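Local coordinates for protein endoglucanase (Clostridium thermocellum, PDB 2C26) that forms the PKD domain and a following beta-sandwich, probably non-catalytic parts, of a large multimodular enzyme that probably degrades cellulose, at residues 24-29 / 62-67; 185-190 / 227-232; 5-10 / 36-41; 175-180 / 241-246. All blocks are in the same frame, centred on the assembly; numbering follows the deposited sequence.

Contact 1 of 4, residues 24-29 / 62-67; sequences DENVVF and TYKYKN. With EDO (1,2-ethanediol), chain I; EDO (1,2-ethanediol), chain L.
The ring of Phe-29 meets the CB of Tyr-63 at its edge, CE1 to CB 3.9 Å, while Val-27 CG1 lies over one face, toward the rim. Phe-29 CZ in turn approaches the edge of the Tyr-65 ring, 4.4 Å from CE2, the side chains at about a right angle. Tyr-63 CD2 lies over one face of Tyr-65, again toward the rim, and Tyr-65 CE2 sits in plane at the Tyr-63 ring edge; Phe-48 stacks on Tyr-63 and Tyr-71 on Tyr-65. Broad aromatics suit a place where they reach across strands, and the tyrosine hydroxyls bond at its border, Tyr-63 OH to Asp-50 and Tyr-65 OH to Phe-48 O. The antiparallel backbones of 27-29 and 62-63 pair, Val-27 N giving to Tyr-63 O (2.8 Å) and Tyr-63 N to Val-27 O (2.9 Å). Asp-24 N donates to Tyr-65 O at 2.7 Å, and a water at the Tyr-65 ring edge links Glu-25 O with Tyr-65 N, so the chains stay linked past the strand pair. Lys-64 bends at its last two torsions to bring NZ to Asn-26 OD1, a weak bond. Asp-24 OD2 reaches Lys-66 O through another water, and OD1 accepts from ethanediol O2. In this part of the PKD beta-sandwich, then, backbone N-H and C=O groups satisfy each other beside apolar rings, whereas exposed charged ends turn to water, an amide and solvent.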
# COMPACT_ATOMS: atom_id res chain seq x y z
N ASP A 24 24.62 5.58 -7.01
CA ASP A 24 25.98 5.20 -7.44
C ASP A 24 26.20 3.70 -7.67
O ASP A 24 27.34 3.25 -7.73
CB ASP A 24 27.05 5.74 -6.47
CG ASP A 24 26.99 7.25 -6.32
OD1 ASP A 24 26.70 7.95 -7.32
OD2 ASP A 24 27.24 7.75 -5.21
N GLU A 25 25.13 2.92 -7.80
CA GLU A 25 25.25 1.50 -8.14
C GLU A 25 25.08 1.32 -9.64
O GLU A 25 24.20 1.93 -10.24
CB GLU A 25 24.21 0.66 -7.38
CG GLU A 25 24.36 -0.84 -7.62
CD GLU A 25 23.32 -1.68 -6.90
OE1 GLU A 25 22.28 -1.13 -6.48
OE2 GLU A 25 23.54 -2.90 -6.76
N ASN A 26 25.94 0.50 -10.25
CA ASN A 26 25.83 0.17 -11.68
C ASN A 26 24.49 -0.50 -11.98
O ASN A 26 24.12 -1.45 -11.31
CB ASN A 26 26.93 -0.79 -12.14
CG ASN A 26 28.27 -0.10 -12.41
OD1 ASN A 26 28.36 1.10 -12.59
ND2 ASN A 26 29.31 -0.89 -12.48
N VAL A 27 23.79 0.01 -12.99
CA VAL A 27 22.59 -0.63 -13.53
C VAL A 27 22.90 -1.02 -14.96
O VAL A 27 23.38 -0.19 -15.74
CB VAL A 27 21.37 0.33 -13.54
CG1 VAL A 27 20.14 -0.39 -14.08
CG2 VAL A 27 21.11 0.90 -12.15
N VAL A 28 22.64 -2.27 -15.30
CA VAL A 28 22.85 -2.73 -16.66
C VAL A 28 21.49 -2.79 -17.36
O VAL A 28 20.60 -3.54 -16.95
CB VAL A 28 23.60 -4.09 -16.70
CG1 VAL A 28 23.67 -4.65 -18.13
CG2 VAL A 28 25.02 -3.93 -16.14
N PHE A 29 21.34 -1.96 -18.40
CA PHE A 29 20.15 -1.99 -19.25
C PHE A 29 20.41 -2.91 -20.43
O PHE A 29 21.47 -2.83 -21.07
CB PHE A 29 19.77 -0.58 -19.72
CG PHE A 29 19.45 0.36 -18.59
CD1 PHE A 29 20.46 1.13 -17.99
CD2 PHE A 29 18.14 0.49 -18.12
CE1 PHE A 29 20.16 2.01 -16.93
CE2 PHE A 29 17.83 1.36 -17.06
CZ PHE A 29 18.85 2.12 -16.47
N THR A 62 25.59 0.40 -19.34
CA THR A 62 25.54 0.54 -17.89
C THR A 62 25.46 2.00 -17.50
O THR A 62 25.95 2.89 -18.21
CB THR A 62 26.65 -0.31 -17.13
OG1 THR A 62 27.16 0.42 -16.01
CG2 THR A 62 27.75 -0.67 -18.01
N TYR A 63 24.76 2.26 -16.40
CA TYR A 63 24.56 3.62 -15.95
C TYR A 63 24.46 3.69 -14.44
O TYR A 63 24.17 2.69 -13.79
CB TYR A 63 23.35 4.25 -16.66
CG TYR A 63 23.34 5.75 -16.58
CD1 TYR A 63 24.23 6.52 -17.34
CD2 TYR A 63 22.42 6.42 -15.76
CE1 TYR A 63 24.23 7.93 -17.27
CE2 TYR A 63 22.41 7.81 -15.67
CZ TYR A 63 23.31 8.55 -16.43
OH TYR A 63 23.29 9.93 -16.33
N LYS A 64 24.74 4.87 -13.89
CA LYS A 64 24.70 5.13 -12.44
C LYS A 64 23.96 6.44 -12.18
O LYS A 64 24.19 7.44 -12.87
CB LYS A 64 26.12 5.30 -11.89
CG LYS A 64 26.74 4.05 -11.42
CD LYS A 64 28.18 4.27 -11.04
CE LYS A 64 29.07 4.00 -12.21
NZ LYS A 64 30.20 3.20 -11.72
N TYR A 65 23.13 6.43 -11.14
CA TYR A 65 22.41 7.63 -10.70
C TYR A 65 22.95 8.06 -9.34
O TYR A 65 22.96 7.28 -8.39
CB TYR A 65 20.92 7.33 -10.58
CG TYR A 65 20.24 6.98 -11.88
CD1 TYR A 65 19.71 7.99 -12.70
CD2 TYR A 65 20.10 5.65 -12.27
CE1 TYR A 65 19.08 7.68 -13.88
CE2 TYR A 65 19.44 5.32 -13.46
CZ TYR A 65 18.93 6.34 -14.26
OH TYR A 65 18.28 6.04 -15.43
N LYS A 66 23.40 9.30 -9.24
CA LYS A 66 23.94 9.79 -7.97
C LYS A 66 22.86 10.25 -7.00
O LYS A 66 23.08 10.26 -5.79
CB LYS A 66 25.00 10.89 -8.17
CG LYS A 66 24.54 12.17 -8.85
CD LYS A 66 25.77 13.00 -9.27
CE LYS A 66 25.46 14.50 -9.28
NZ LYS A 66 24.47 14.92 -10.33
N ASN A 67 21.69 10.63 -7.52
CA ASN A 67 20.57 11.10 -6.70
C ASN A 67 19.44 10.07 -6.65
O ASN A 67 19.18 9.40 -7.65
CB ASN A 67 20.03 12.43 -7.25
CG ASN A 67 21.06 13.54 -7.21
OD1 ASN A 67 21.28 14.25 -8.21
ND2 ASN A 67 21.73 13.68 -6.08
C1 EDO I . 24.29 11.55 -12.83
O1 EDO I . 24.32 10.43 -11.95
C2 EDO I . 23.03 12.37 -12.57
O2 EDO I . 21.93 11.46 -12.68
C1 EDO L . 27.35 8.77 -11.64
O1 EDO L . 27.04 10.12 -11.94
C2 EDO L . 27.02 8.46 -10.19
O2 EDO L . 28.23 8.13 -9.50
O HOH W 1 25.51 9.99 -4.71
O HOH W 2 22.40 3.99 -9.59

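Contact 2 of 4, residues 185-190 / 227-232; sequences IMPHTP and WPQQMG
Thr-189 and Trp-227 come together because chi1 of Thr-189 (55°) puts OG1 between the backbone N and the carbonyl carbon and CG2 beside the N, opposite the carbonyl carbon, where the methyl lies over the indole. It sits 3.8 Å from the centroid of the six-membered ring of Trp-227, a CH-pi contact over the face, while OG1 bonds Asp-191. A similar chi1, 56°, folds His-188 back across Pro-228: Pro-228 O lies over one imidazole face toward the rim, His-188 CE1 comes 3.5 Å from Pro-228 CG, and the ring also stacks with Trp-192. The imidazole is fixed in rotation by ND1, which donates to Thr-189 O at 2.8 Å. Proline serves well at 228, having no N-H to satisfy and a compact ring that packs on the histidine. His-188 N donates to Pro-228 O (3.1 Å). Met-186 and Gln-230 form an antiparallel hydrogen-bonded pair, with Met-186 N giving to Gln-230 O at 2.6 Å. Their side chains run side by side, and the flexible methionine ends with CE 3.5 Å from Gln-230 CD, against an amide held by Tyr-184 and Asp-155. On the other face Ile-185 CD1 touches Met-231 CB at 3.9 Å, both apolar and buried. The pair belongs to a five-stranded antiparallel sheet of the second domain's beta-sandwich: strand 178-187 lies between 229-238 and 194-203, strand 229-238 is flanked beyond by 148-155, and Ile-185 and Met-231 face strand 165-172 of the opposing sheet.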
# COMPACT_ATOMS: atom_id res chain seq x y z
N ILE A 185 -3.44 8.84 13.37
CA ILE A 185 -3.37 10.29 13.26
C ILE A 185 -4.64 10.86 13.88
O ILE A 185 -5.74 10.42 13.58
CB ILE A 185 -3.10 10.79 11.82
CG1 ILE A 185 -2.97 12.32 11.79
CG2 ILE A 185 -4.19 10.33 10.83
CD1 ILE A 185 -1.55 12.82 11.93
N MET A 186 -4.46 11.80 14.80
CA MET A 186 -5.56 12.33 15.60
C MET A 186 -5.59 13.87 15.58
O MET A 186 -5.01 14.52 16.48
CB MET A 186 -5.50 11.75 17.03
CG MET A 186 -6.62 12.23 17.99
SD MET A 186 -6.52 11.37 19.58
CE MET A 186 -4.95 11.95 20.21
N PRO A 187 -6.23 14.46 14.55
CA PRO A 187 -6.60 15.88 14.51
C PRO A 187 -7.59 16.20 15.63
O PRO A 187 -8.38 15.35 16.02
CB PRO A 187 -7.31 16.05 13.16
CG PRO A 187 -6.93 14.86 12.37
CD PRO A 187 -6.65 13.76 13.31
N HIS A 188 -7.53 17.41 16.15
CA HIS A 188 -8.37 17.82 17.25
C HIS A 188 -8.46 19.34 17.20
O HIS A 188 -7.55 19.99 16.65
CB HIS A 188 -7.79 17.32 18.60
CG HIS A 188 -6.38 17.78 18.85
ND1 HIS A 188 -6.09 18.98 19.47
CD2 HIS A 188 -5.19 17.22 18.55
CE1 HIS A 188 -4.78 19.13 19.54
NE2 HIS A 188 -4.21 18.08 18.99
N THR A 189 -9.53 19.92 17.72
CA THR A 189 -9.57 21.36 17.87
C THR A 189 -8.48 21.75 18.90
O THR A 189 -8.08 20.92 19.72
CB THR A 189 -10.96 21.87 18.34
OG1 THR A 189 -11.32 21.19 19.55
CG2 THR A 189 -12.04 21.63 17.27
N PRO A 190 -7.97 23.00 18.83
CA PRO A 190 -7.01 23.45 19.85
C PRO A 190 -7.47 23.20 21.31
O PRO A 190 -6.65 22.86 22.16
CB PRO A 190 -6.89 24.95 19.57
CG PRO A 190 -7.19 25.08 18.09
CD PRO A 190 -8.23 24.03 17.80
N TRP A 227 -6.54 22.29 12.03
CA TRP A 227 -6.52 21.58 13.31
C TRP A 227 -5.15 20.96 13.60
O TRP A 227 -4.55 20.32 12.72
CB TRP A 227 -7.58 20.48 13.34
CG TRP A 227 -9.01 20.95 13.45
CD1 TRP A 227 -9.48 22.22 13.21
CD2 TRP A 227 -10.14 20.15 13.79
NE1 TRP A 227 -10.85 22.25 13.39
CE2 TRP A 227 -11.27 21.00 13.75
CE3 TRP A 227 -10.31 18.81 14.13
CZ2 TRP A 227 -12.56 20.54 14.04
CZ3 TRP A 227 -11.60 18.35 14.43
CH2 TRP A 227 -12.70 19.21 14.37
N PRO A 228 -4.64 21.15 14.84
CA PRO A 228 -3.42 20.50 15.30
C PRO A 228 -3.62 18.98 15.30
O PRO A 228 -4.74 18.51 15.39
CB PRO A 228 -3.24 21.04 16.72
CG PRO A 228 -4.57 21.59 17.10
CD PRO A 228 -5.19 22.07 15.85
N GLN A 229 -2.53 18.23 15.16
CA GLN A 229 -2.63 16.79 14.99
C GLN A 229 -1.68 16.06 15.92
O GLN A 229 -0.54 16.50 16.10
CB GLN A 229 -2.31 16.40 13.55
CG GLN A 229 -3.18 17.05 12.48
CD GLN A 229 -2.55 16.90 11.10
OE1 GLN A 229 -1.41 16.44 10.97
NE2 GLN A 229 -3.27 17.30 10.08
N GLN A 230 -2.14 14.96 16.50
CA GLN A 230 -1.26 14.03 17.14
C GLN A 230 -1.08 12.85 16.22
O GLN A 230 -2.05 12.29 15.71
CB GLN A 230 -1.84 13.55 18.47
CG GLN A 230 -0.88 12.66 19.25
CD GLN A 230 -1.47 12.22 20.57
OE1 GLN A 230 -1.74 11.04 20.78
NE2 GLN A 230 -1.71 13.18 21.45
N MET A 231 0.18 12.49 16.00
CA MET A 231 0.55 11.33 15.21
C MET A 231 1.26 10.35 16.14
O MET A 231 2.07 10.76 16.97
CB MET A 231 1.48 11.76 14.08
CG MET A 231 1.79 10.65 13.06
SD MET A 231 3.11 11.09 11.90
CE MET A 231 4.52 10.79 12.92
N GLY A 232 0.96 9.06 16.03
CA GLY A 232 1.68 8.08 16.84
C GLY A 232 1.39 6.63 16.52
O GLY A 232 0.74 6.31 15.52

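Contact 3 of 4, residues 5-10 / 36-41; sequences PENQAP and DEDGTI. With CA (calcium ion), chain B; EDO (1,2-ethanediol), chain H.
Asn-7, Gln-8, Asp-36 and Asp-38 meet around a calcium ion, and metal bonds dominate. Asn-7 gives its amide oxygen OD1 and Gln-8 its backbone O, the latter 2.4 Å from the calcium. Asp-36 binds through both carboxylate oxygens, OD1 and OD2 each 2.5 Å from the ion, whereas Asp-38 uses OD1 alone (2.4 Å). A water and Asp-79 bring the oxygens to seven, a number calcium accepts readily. Negative carboxylates suit a doubly charged ion, and a neutral asparagine adds a ligand without adding charge.

Hydrogen bonds come second. Asp-38 chi1 of 66° places CG between its backbone N and carbonyl carbon, which brings OD1 to the calcium and OD2 to Gln-8 N. That amide, 3.0 Å from OD2, is met on the syn side but tilted 29° out of the carboxylate plane, in a nearly straight bond (165°), so one carboxylate grips both metal and backbone. A water joins the same OD2 to Glu-6 O, and another water, donating to Ala-9 O and to Asp-36 OD1 (2.8 Å), accepts from Glu-37 N.

Van der Waals contact is slight: Pro-10 CB lies 3.9 Å from Asp-36 OD1. The type I turn from Asp-36 to Gly-39 sets both aspartates on one ion, and Gly-39 has no CB to collide with Asp-36 OD2. The site clasps the loop before strand 15-17 to the loop leading into strand 41-47 at one end of the PKD domain, with Asp-79 coming from the end of strand 69-79 and Pro-10 resting on Val-77 of that strand.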
# COMPACT_ATOMS: atom_id res chain seq x y z
N PRO A 5 3.52 1.75 -48.10
CA PRO A 5 4.47 1.47 -47.02
C PRO A 5 5.20 0.15 -47.29
O PRO A 5 4.77 -0.60 -48.16
CB PRO A 5 3.57 1.34 -45.79
CG PRO A 5 2.29 2.06 -46.16
CD PRO A 5 2.13 1.84 -47.62
N GLU A 6 6.34 -0.13 -46.63
CA GLU A 6 7.10 -1.36 -46.90
C GLU A 6 8.14 -1.77 -45.85
O GLU A 6 8.16 -2.93 -45.43
CB GLU A 6 7.73 -1.32 -48.30
CG GLU A 6 8.34 -2.63 -48.77
CD GLU A 6 8.17 -2.87 -50.27
OE1 GLU A 6 7.34 -2.18 -50.91
OE2 GLU A 6 8.88 -3.77 -50.80
N ASN A 7 9.04 -0.84 -45.44
CA ASN A 7 9.95 -1.16 -44.34
C ASN A 7 9.15 -1.34 -43.06
O ASN A 7 8.26 -0.55 -42.76
CB ASN A 7 11.03 -0.09 -44.14
CG ASN A 7 11.94 -0.38 -42.93
OD1 ASN A 7 12.31 -1.52 -42.65
ND2 ASN A 7 12.33 0.68 -42.21
N GLN A 8 9.49 -2.39 -42.33
CA GLN A 8 8.86 -2.65 -41.05
C GLN A 8 9.70 -2.03 -39.95
O GLN A 8 10.92 -2.20 -39.93
CB GLN A 8 8.69 -4.16 -40.85
CG GLN A 8 7.82 -4.57 -39.66
CD GLN A 8 7.67 -6.08 -39.56
OE1 GLN A 8 7.80 -6.66 -38.48
NE2 GLN A 8 7.42 -6.72 -40.68
N ALA A 9 9.06 -1.32 -39.03
CA ALA A 9 9.75 -0.71 -37.90
C ALA A 9 10.23 -1.80 -36.93
O ALA A 9 9.62 -2.87 -36.86
CB ALA A 9 8.85 0.32 -37.20
N PRO A 10 11.35 -1.56 -36.23
CA PRO A 10 11.89 -2.54 -35.27
C PRO A 10 11.06 -2.73 -33.99
O PRO A 10 10.29 -1.85 -33.60
CB PRO A 10 13.27 -1.97 -34.93
CG PRO A 10 13.11 -0.46 -35.15
CD PRO A 10 12.22 -0.36 -36.34
N ASP A 36 15.00 -5.97 -35.39
CA ASP A 36 14.37 -5.55 -36.62
C ASP A 36 14.11 -6.79 -37.45
O ASP A 36 15.05 -7.50 -37.83
CB ASP A 36 15.26 -4.56 -37.38
CG ASP A 36 14.53 -3.94 -38.56
OD1 ASP A 36 13.33 -3.66 -38.41
OD2 ASP A 36 15.14 -3.72 -39.63
N GLU A 37 12.83 -7.08 -37.71
CA GLU A 37 12.43 -8.35 -38.34
C GLU A 37 12.88 -8.50 -39.80
O GLU A 37 13.10 -9.61 -40.28
CB GLU A 37 10.91 -8.56 -38.25
CG GLU A 37 10.31 -8.48 -36.84
CD GLU A 37 10.76 -9.60 -35.92
OE1 GLU A 37 11.32 -10.61 -36.39
OE2 GLU A 37 10.54 -9.47 -34.70
N ASP A 38 12.98 -7.37 -40.51
CA ASP A 38 13.30 -7.38 -41.94
C ASP A 38 14.59 -6.61 -42.27
O ASP A 38 14.80 -6.20 -43.42
CB ASP A 38 12.12 -6.79 -42.72
CG ASP A 38 11.91 -5.32 -42.43
OD1 ASP A 38 12.46 -4.85 -41.42
OD2 ASP A 38 11.23 -4.63 -43.21
N GLY A 39 15.45 -6.39 -41.27
CA GLY A 39 16.71 -5.67 -41.47
C GLY A 39 17.59 -5.82 -40.24
O GLY A 39 17.60 -6.87 -39.62
N THR A 40 18.32 -4.77 -39.90
CA THR A 40 19.17 -4.79 -38.70
C THR A 40 18.96 -3.54 -37.87
O THR A 40 18.48 -2.52 -38.37
CB THR A 40 20.68 -4.89 -39.05
OG1 THR A 40 21.06 -3.78 -39.86
CG2 THR A 40 21.01 -6.20 -39.76
N ILE A 41 19.36 -3.61 -36.60
CA ILE A 41 19.33 -2.42 -35.74
C ILE A 41 20.60 -1.60 -35.94
O ILE A 41 21.71 -2.13 -35.85
CB ILE A 41 19.13 -2.76 -34.24
CG1 ILE A 41 17.78 -3.46 -34.04
CG2 ILE A 41 19.27 -1.49 -33.35
CD1 ILE A 41 17.57 -4.02 -32.67
CA CA B . 13.16 -2.66 -40.65
C1 EDO H . 7.06 -6.38 -33.87
O1 EDO H . 6.74 -6.24 -32.47
C2 EDO H . 7.26 -4.99 -34.48
O2 EDO H . 7.87 -5.10 -35.78
O HOH W 3 9.27 -5.36 -44.70
O HOH W 4 10.98 -5.08 -37.91
O HOH W 5 15.06 -2.15 -42.28

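Contact 4 of 4, residues 175-180 / 241-246; sequences GAPIAA and GEFTIY
Gly-241 and Phe-243 meet Ala-176, Pro-177 and Ile-178 where the two sheets of the second domain's beta-sandwich approach at one end, and Pro-177 is the centre of an inverse gamma turn closed by a weak bond from Ile-178 N to Ala-176 O. Gly-241, the first residue of its strand, packs its CA against Pro-177 CG at 3.9 Å. At its positive phi, 154°, a CB would be jammed against the carbonyl O of the residue before and would run into Pro-177 CG, so glycine suits the place and lets the proline ring come close to its CA. Glu-242 points away, as a charged residue at the surface should, but its carbonyl takes a hydrogen bond from a water (2.8 Å) that also reaches Gly-175 O weakly.

Phe-243 has the largest share of the contact. Its chi1 of 59° sets CG between the backbone N and the carbonyl carbon and swings the ring across all three residues opposite. Ala-176 is small enough to come near the root of the side chain, CB to CB 3.8 Å; Pro-177 CD then lies beside Phe-243 CD1, and the branched Ile-178 meets the far end of the ring. All three approach the ring obliquely. Val-142 and Ser-144 of the adjacent strand 137-145 touch the same phenylalanine. Ile-245, two residues on, places CD1 at the ring edge, in plane, and touches Val-235 of the opposite sheet. No hydrogen bond joins the two segments directly. The tightest approach is made by the methyl CG2 of Ile-178, 3.5 Å from Phe-243 CZ.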
# COMPACT_ATOMS: atom_id res chain seq x y z
N GLY A 175 6.50 -13.21 20.95
CA GLY A 175 6.30 -13.50 22.38
C GLY A 175 5.91 -12.32 23.27
O GLY A 175 6.13 -12.36 24.49
N ALA A 176 5.33 -11.28 22.67
CA ALA A 176 4.99 -10.06 23.40
C ALA A 176 3.53 -10.11 23.88
O ALA A 176 2.67 -10.67 23.20
CB ALA A 176 5.22 -8.84 22.51
N PRO A 177 3.24 -9.53 25.08
CA PRO A 177 1.87 -9.55 25.60
C PRO A 177 0.95 -8.55 24.89
O PRO A 177 0.22 -7.79 25.56
CB PRO A 177 2.07 -9.15 27.06
CG PRO A 177 3.27 -8.28 27.05
CD PRO A 177 4.17 -8.85 26.00
N ILE A 178 0.95 -8.56 23.56
CA ILE A 178 0.14 -7.62 22.78
C ILE A 178 -1.03 -8.25 22.01
O ILE A 178 -0.95 -9.41 21.58
CB ILE A 178 1.00 -6.68 21.90
CG1 ILE A 178 2.11 -7.44 21.19
CG2 ILE A 178 1.66 -5.64 22.78
CD1 ILE A 178 3.19 -6.54 20.58
N ALA A 179 -2.11 -7.49 21.88
CA ALA A 179 -3.31 -7.93 21.17
C ALA A 179 -3.40 -7.31 19.78
O ALA A 179 -3.83 -7.96 18.82
CB ALA A 179 -4.56 -7.60 21.97
N ALA A 180 -2.99 -6.05 19.69
CA ALA A 180 -3.11 -5.27 18.47
C ALA A 180 -2.12 -4.11 18.48
O ALA A 180 -1.63 -3.70 19.53
CB ALA A 180 -4.53 -4.73 18.31
N GLY A 241 4.37 -8.03 31.00
CA GLY A 241 5.57 -8.31 30.21
C GLY A 241 6.32 -7.08 29.75
O GLY A 241 5.81 -5.97 29.79
N GLU A 242 7.55 -7.29 29.30
CA GLU A 242 8.37 -6.22 28.75
C GLU A 242 8.74 -6.58 27.31
O GLU A 242 9.25 -7.67 27.04
CB GLU A 242 9.61 -5.97 29.62
CG GLU A 242 10.46 -4.77 29.17
CD GLU A 242 11.64 -4.48 30.09
OE1 GLU A 242 12.21 -5.43 30.68
OE2 GLU A 242 12.01 -3.29 30.23
N PHE A 243 8.47 -5.65 26.40
CA PHE A 243 8.75 -5.84 24.98
C PHE A 243 9.30 -4.56 24.35
O PHE A 243 9.04 -3.46 24.85
CB PHE A 243 7.50 -6.35 24.23
CG PHE A 243 6.30 -5.43 24.31
CD1 PHE A 243 5.48 -5.43 25.43
CD2 PHE A 243 5.98 -4.59 23.24
CE1 PHE A 243 4.36 -4.59 25.50
CE2 PHE A 243 4.86 -3.74 23.30
CZ PHE A 243 4.05 -3.74 24.43
N THR A 244 10.06 -4.72 23.28
CA THR A 244 10.67 -3.60 22.59
C THR A 244 10.24 -3.55 21.13
O THR A 244 10.37 -4.52 20.39
CB THR A 244 12.22 -3.62 22.70
OG1 THR A 244 12.60 -3.50 24.07
CG2 THR A 244 12.85 -2.47 21.90
N ILE A 245 9.71 -2.39 20.73
CA ILE A 245 9.32 -2.12 19.36
C ILE A 245 10.29 -1.09 18.78
O ILE A 245 10.68 -0.14 19.47
CB ILE A 245 7.84 -1.60 19.30
CG1 ILE A 245 6.87 -2.76 19.56
CG2 ILE A 245 7.55 -0.92 17.96
CD1 ILE A 245 5.55 -2.33 20.12
N TYR A 246 10.69 -1.29 17.53
CA TYR A 246 11.53 -0.33 16.83
C TYR A 246 10.71 0.39 15.76
O TYR A 246 9.93 -0.22 15.03
CB TYR A 246 12.75 -1.02 16.22
CG TYR A 246 13.72 -1.58 17.23
CD1 TYR A 246 13.52 -2.85 17.77
CD2 TYR A 246 14.83 -0.85 17.64
CE1 TYR A 246 14.41 -3.37 18.70
CE2 TYR A 246 15.72 -1.37 18.56
CZ TYR A 246 15.50 -2.63 19.08
OH TYR A 246 16.37 -3.15 20.00
O HOH W 6 7.83 -9.84 25.90

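From the N terminus, contact 3 opens first at 5-10, and contact 1 opens at 24-29 before contact 3 closes at 36-41; contact 1 then closes at 62-67, so the two loops cross within the PKD domain. Contact 3 joins loops at the calcium end, contact 1 the edge strand 60-63 to its neighbour, their centres about 31 Å apart. The chain then passes into the second domain, where contact 4 opens at 175-180. Contact 2 both opens (185-190) and closes (227-232) before contact 4 ends at 241-246, making it the inner loop. Sharing strand 178-187, contact 2 pairs neighbours within one sheet whereas contact 4 bridges the two sheets.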